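PDB 3DTD: invasion-associated protein B, which is of unknown biochemical function but is probably associated with the invasion of host cells by the bacterium Bartonella henselae. Local coordinates for residues V59-V64 and N75-F80; I99-R104 and C111-V116. All coordinates share one frame; numbering follows the deposited sequence.

Interaction 1: V59-V64 and N75-F80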
loop_
_atom_site.group_PDB
_atom_site.type_symbol
_atom_site.label_atom_id
_atom_site.label_comp_id
_atom_site.label_asym_id
_atom_site.label_seq_id
_atom_site.Cartn_x
_atom_site.Cartn_y
_atom_site.Cartn_z
ATOM N N VAL C 59 20.316 -2.397 -21.111
ATOM C CA VAL C 59 20.612 -1.370 -22.110
ATOM C C VAL C 59 20.677 -1.992 -23.511
ATOM O O VAL C 59 20.150 -1.437 -24.479
ATOM C CB VAL C 59 21.935 -0.629 -21.768
ATOM C CG1 VAL C 59 22.237 0.478 -22.764
ATOM C CG2 VAL C 59 21.879 -0.058 -20.361
ATOM N N VAL C 60 21.311 -3.157 -23.597
ATOM C CA VAL C 60 21.442 -3.885 -24.854
ATOM C C VAL C 60 21.210 -5.392 -24.633
ATOM O O VAL C 60 21.580 -5.930 -23.596
ATOM C CB VAL C 60 22.787 -3.518 -25.597
ATOM C CG1 VAL C 60 23.979 -3.656 -24.688
ATOM C CG2 VAL C 60 22.996 -4.322 -26.860
ATOM N N ALA C 61 20.541 -6.039 -25.585
ATOM C CA ALA C 61 20.244 -7.467 -25.524
ATOM C C ALA C 61 20.449 -8.120 -26.893
ATOM O O ALA C 61 20.332 -7.467 -27.927
ATOM C CB ALA C 61 18.817 -7.701 -25.025
ATOM N N MET C 62 20.773 -9.408 -26.891
ATOM C CA MET C 62 20.973 -10.156 -28.123
ATOM C C MET C 62 20.357 -11.538 -27.984
ATOM O O MET C 62 20.598 -12.218 -26.998
ATOM C CB MET C 62 22.466 -10.252 -28.466
ATOM C CG MET C 62 22.780 -11.115 -29.694
ATOM S SD MET C 62 24.418 -10.871 -30.402
ATOM C CE MET C 62 24.149 -9.302 -31.207
ATOM N N SER C 63 19.550 -11.932 -28.966
ATOM C CA SER C 63 18.944 -13.262 -29.000
ATOM C C SER C 63 19.167 -13.881 -30.375
ATOM O O SER C 63 18.970 -13.222 -31.395
ATOM C CB SER C 63 17.451 -13.190 -28.672
ATOM O OG SER C 63 16.951 -14.461 -28.283
ATOM N N VAL C 64 19.574 -15.149 -30.392
ATOM C CA VAL C 64 20.109 -15.782 -31.596
ATOM C C VAL C 64 19.677 -17.253 -31.731
ATOM O O VAL C 64 19.633 -17.986 -30.742
ATOM C CB VAL C 64 21.664 -15.570 -31.660
ATOM C CG1 VAL C 64 22.435 -16.846 -31.962
ATOM C CG2 VAL C 64 22.014 -14.446 -32.627
ATOM N N ASN C 75 17.945 -11.236 -33.237
ATOM C CA ASN C 75 17.689 -9.828 -32.952
ATOM C C ASN C 75 18.598 -9.215 -31.903
ATOM O O ASN C 75 18.923 -9.839 -30.892
ATOM C CB ASN C 75 16.225 -9.619 -32.544
ATOM C CG ASN C 75 15.263 -9.816 -33.703
ATOM O OD1 ASN C 75 15.343 -9.125 -34.721
ATOM N ND2 ASN C 75 14.348 -10.765 -33.554
ATOM N N LEU C 76 18.986 -7.974 -32.162
ATOM C CA LEU C 76 19.704 -7.153 -31.215
ATOM C C LEU C 76 18.751 -6.068 -30.712
ATOM O O LEU C 76 18.081 -5.414 -31.505
ATOM C CB LEU C 76 20.927 -6.538 -31.900
ATOM C CG LEU C 76 21.815 -5.519 -31.188
ATOM C CD1 LEU C 76 22.633 -6.169 -30.095
ATOM C CD2 LEU C 76 22.724 -4.850 -32.202
ATOM N N THR C 77 18.675 -5.901 -29.395
ATOM C CA THR C 77 17.874 -4.840 -28.793
ATOM C C THR C 77 18.807 -3.722 -28.339
ATOM O O THR C 77 19.728 -3.960 -27.569
ATOM C CB THR C 77 17.031 -5.353 -27.605
ATOM O OG1 THR C 77 16.274 -6.502 -28.009
ATOM C CG2 THR C 77 16.071 -4.276 -27.114
ATOM N N VAL C 78 18.573 -2.513 -28.848
ATOM C CA VAL C 78 19.395 -1.337 -28.535
ATOM C C VAL C 78 18.534 -0.293 -27.794
ATOM O O VAL C 78 17.308 -0.425 -27.779
ATOM C CB VAL C 78 20.092 -0.742 -29.821
ATOM C CG1 VAL C 78 21.034 -1.763 -30.465
ATOM C CG2 VAL C 78 19.082 -0.224 -30.829
ATOM N N PRO C 79 19.162 0.720 -27.153
ATOM C CA PRO C 79 18.378 1.737 -26.433
ATOM C C PRO C 79 17.451 2.606 -27.289
ATOM O O PRO C 79 17.566 2.638 -28.511
ATOM C CB PRO C 79 19.453 2.636 -25.799
ATOM C CG PRO C 79 20.688 1.849 -25.813
ATOM C CD PRO C 79 20.610 0.965 -27.007
ATOM N N PHE C 80 16.536 3.298 -26.615
ATOM C CA PHE C 80 15.727 4.355 -27.208
ATOM C C PHE C 80 16.610 5.565 -27.504
ATOM O O PHE C 80 17.694 5.707 -26.931
ATOM C CB PHE C 80 14.632 4.784 -26.226
ATOM C CG PHE C 80 13.543 3.764 -26.026
ATOM C CD1 PHE C 80 12.829 3.247 -27.106
ATOM C CD2 PHE C 80 13.204 3.351 -24.745
ATOM C CE1 PHE C 80 11.819 2.320 -26.910
ATOM C CE2 PHE C 80 12.193 2.427 -24.542
ATOM C CZ PHE C 80 11.501 1.911 -25.622
#
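Asn75, Leu76 and Thr77 give up the most area to 59-64, and each meets it differently. Asn75 works through its backbone: its N donates to Ser63 O at 2.9 Å and its O takes the Ser63 N-H, both bonds running nearly along the C=O axis of the acceptor. Its side chain turns instead to Ile112 on the next strand.

Thr77 forms the second hydrogen-bonded pair, with Ala61. Thr77 N reaches Ala61 O at 2.7 Å from above the carbonyl plane, whereas Ala61 N lies 3.0 Å from Thr77 O, in the carbonyl plane and on a lone pair. The same Thr77 O also receives a CA-H contact, Val60 CA lying 3.2 Å from it. On the sheet face shared by these side chains, Ala61 CB, its methyl, sits 3.9 Å from Thr77 CB.

The two strands run antiparallel at 172° and form the hairpin 58-66/72-78 within the larger sheet. Leu133, on strand 130-136 of the second sheet, covers Leu76 and Val60, a sandwich arrangement consistent with the E-set clan.

Leu76 and Met62 form an antiparallel non-hydrogen-bonded pair, their side chains on the other face from Ala61 and Thr77, the one turned to strand 130-136. Leu76 CG stands anti to the backbone N (chi1 174°), and the end of its side chain leans toward 59-64. There Leu76 CD1 meets Met62 CE at 3.7 Å, the methionine being bent at chi3. Leu76 CD1 also lies 3.7 Å from Val60 CG2, and both crossings are oblique.

At the far end the pairing gives way to packing, as Val59 CG1 touches the Pro79 ring at CG (3.7 Å). Val59 and Val60 both hydrogen-bond through their backbones to Glu51 of strand 42-52, the two-against-one match of a classic beta bulge.

Interaction 2: I99-R104 and C111-V116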
loop_
_atom_site.group_PDB
_atom_site.type_symbol
_atom_site.label_atom_id
_atom_site.label_comp_id
_atom_site.label_asym_id
_atom_site.label_seq_id
_atom_site.Cartn_x
_atom_site.Cartn_y
_atom_site.Cartn_z
ATOM N N ILE C 99 29.619 -5.824 -39.906
ATOM C CA ILE C 99 28.255 -5.877 -40.428
ATOM C C ILE C 99 27.589 -4.513 -40.243
ATOM O O ILE C 99 27.703 -3.890 -39.187
ATOM C CB ILE C 99 27.429 -7.005 -39.736
ATOM C CG1 ILE C 99 27.623 -8.329 -40.465
ATOM C CG2 ILE C 99 25.924 -6.685 -39.681
ATOM C CD1 ILE C 99 26.968 -9.484 -39.756
ATOM N N GLU C 100 26.916 -4.040 -41.286
ATOM C CA GLU C 100 26.109 -2.834 -41.172
ATOM C C GLU C 100 24.645 -3.148 -41.451
ATOM O O GLU C 100 24.295 -3.647 -42.521
ATOM C CB GLU C 100 26.631 -1.738 -42.097
ATOM C CG GLU C 100 26.722 -0.391 -41.414
ATOM C CD GLU C 100 27.460 0.640 -42.237
ATOM O OE1 GLU C 100 28.510 1.123 -41.764
ATOM O OE2 GLU C 100 26.993 0.966 -43.350
ATOM N N THR C 101 23.804 -2.873 -40.462
ATOM C CA THR C 101 22.369 -3.153 -40.528
ATOM C C THR C 101 21.614 -2.002 -39.849
ATOM O O THR C 101 22.225 -1.011 -39.462
ATOM C CB THR C 101 22.022 -4.557 -39.921
ATOM O OG1 THR C 101 20.600 -4.740 -39.867
ATOM C CG2 THR C 101 22.616 -4.725 -38.521
ATOM N N GLY C 102 20.295 -2.115 -39.724
ATOM C CA GLY C 102 19.499 -1.037 -39.145
ATOM C C GLY C 102 18.366 -1.497 -38.251
ATOM O O GLY C 102 18.022 -2.677 -38.232
ATOM N N ILE C 103 17.800 -0.545 -37.508
ATOM C CA ILE C 103 16.614 -0.763 -36.672
ATOM C C ILE C 103 15.403 -1.053 -37.557
ATOM O O ILE C 103 15.152 -0.331 -38.520
ATOM C CB ILE C 103 16.344 0.467 -35.740
ATOM C CG1 ILE C 103 17.477 0.624 -34.724
ATOM C CG2 ILE C 103 14.992 0.355 -35.018
ATOM C CD1 ILE C 103 17.492 1.954 -33.992
ATOM N N ARG C 104 14.684 -2.129 -37.246
ATOM C CA ARG C 104 13.459 -2.482 -37.957
ATOM C C ARG C 104 12.247 -1.800 -37.317
ATOM O O ARG C 104 11.362 -1.276 -38.013
ATOM C CB ARG C 104 13.267 -4.004 -37.963
ATOM C CG ARG C 104 11.997 -4.470 -38.654
ATOM C CD ARG C 104 12.075 -5.912 -39.116
ATOM N NE ARG C 104 10.957 -6.237 -40.002
ATOM C CZ ARG C 104 9.796 -6.746 -39.597
ATOM N NH1 ARG C 104 9.586 -7.007 -38.310
ATOM N NH2 ARG C 104 8.839 -6.997 -40.484
ATOM N N CYS C 111 14.745 -0.738 -29.084
ATOM C CA CYS C 111 14.746 -0.787 -30.544
ATOM C C CYS C 111 15.383 -2.060 -31.103
ATOM O O CYS C 111 16.487 -2.436 -30.717
ATOM C CB CYS C 111 15.406 0.466 -31.114
ATOM S SG CYS C 111 14.434 1.940 -30.777
ATOM N N ILE C 112 14.671 -2.708 -32.019
ATOM C CA ILE C 112 15.037 -4.032 -32.507
ATOM C C ILE C 112 15.838 -3.962 -33.809
ATOM O O ILE C 112 15.395 -3.370 -34.797
ATOM C CB ILE C 112 13.783 -4.943 -32.680
ATOM C CG1 ILE C 112 12.900 -4.928 -31.418
ATOM C CG2 ILE C 112 14.176 -6.367 -33.074
ATOM C CD1 ILE C 112 13.570 -5.420 -30.123
ATOM N N VAL C 113 17.025 -4.569 -33.778
ATOM C CA VAL C 113 17.939 -4.633 -34.914
ATOM C C VAL C 113 18.092 -6.099 -35.347
ATOM O O VAL C 113 18.698 -6.892 -34.627
ATOM C CB VAL C 113 19.335 -4.056 -34.544
ATOM C CG1 VAL C 113 20.263 -4.060 -35.748
ATOM C CG2 VAL C 113 19.221 -2.650 -33.978
ATOM N N PRO C 114 17.523 -6.471 -36.508
ATOM C CA PRO C 114 17.699 -7.829 -37.029
ATOM C C PRO C 114 19.133 -8.072 -37.490
ATOM O O PRO C 114 19.750 -7.194 -38.096
ATOM C CB PRO C 114 16.752 -7.881 -38.237
ATOM C CG PRO C 114 15.890 -6.686 -38.132
ATOM C CD PRO C 114 16.675 -5.657 -37.396
ATOM N N ILE C 115 19.646 -9.258 -37.193
ATOM C CA ILE C 115 21.025 -9.614 -37.501
ATOM C C ILE C 115 21.091 -10.993 -38.144
ATOM O O ILE C 115 20.382 -11.909 -37.736
ATOM C CB ILE C 115 21.927 -9.566 -36.242
ATOM C CG1 ILE C 115 21.137 -10.007 -35.002
ATOM C CG2 ILE C 115 22.463 -8.156 -36.045
ATOM C CD1 ILE C 115 21.957 -10.532 -33.858
ATOM N N VAL C 116 21.918 -11.112 -39.180
ATOM C CA VAL C 116 22.208 -12.386 -39.831
ATOM C C VAL C 116 23.729 -12.518 -39.927
ATOM O O VAL C 116 24.401 -11.633 -40.456
ATOM C CB VAL C 116 21.559 -12.482 -41.245
ATOM C CG1 VAL C 116 22.025 -13.729 -41.979
ATOM C CG2 VAL C 116 20.037 -12.479 -41.154
#
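Two hydrogen bonds tie 99-104 to 111-116, and both end on carbonyl oxygens of 111-116. Thr101 OG1 donates to Pro114 O at 3.1 Å, nearly along the C=O axis; OG1 stands anti to its backbone N (chi1 174°), which places CG2 in the crowded position between N and the carbonyl carbon. Arg104 N donates to Ile112 O at 2.8 Å, again almost in line with the carbonyl (C=O...N 172°), and Ile103 CA adds a CA-H contact to that oxygen at 3.4 Å.

The apolar contacts fall between these bonds and beyond them. Thr101 CG2 crosses Val113 CG1 obliquely at 3.7 Å. Ile103 uses CG1 against Val113 CG2 (3.8 Å) and CD1 against Cys111 CB, on the cysteine whose sulfur is linked to Cys106. Arg104 CB lies against Pro114 CG at 3.8 Å, the two side chains crossing at about a right angle.

The axes of 99-101 and 111-116 come no nearer than 8.3 Å and lie at 140°, too far separated for regular pairing: 98-101 is an edge strand of the four-stranded sheet, and the chain crosses through 102-104 to strand 105-107, which pairs with 110-117 in the other.

Pro114 can offer no N-H, and Gly102 O lies against its CD at 3.4 Å; with the axes diverging, two isolated hydrogen bonds and aliphatic packing join the sheets here.

Both contacts are partly buried, with interaction 1 nearer the centre of the chain. They meet in one sheet, where strands 72-78 and 110-117 are neighbours: Leu76 O lies 2.6 Å from Val113 N and Val78 N 2.8 Å from Cys111 O, both probable hydrogen bonds. Interaction 1 is pairing within that sheet, with reciprocal backbone bonds and one face of side chains turned to the opposing sheet. Interaction 2 instead spans the two sheets where the chain passes between them, so that a side-chain hydroxyl and a single backbone N-H do the bonding. The buried areas are nevertheless similar, 403 and 423 Å².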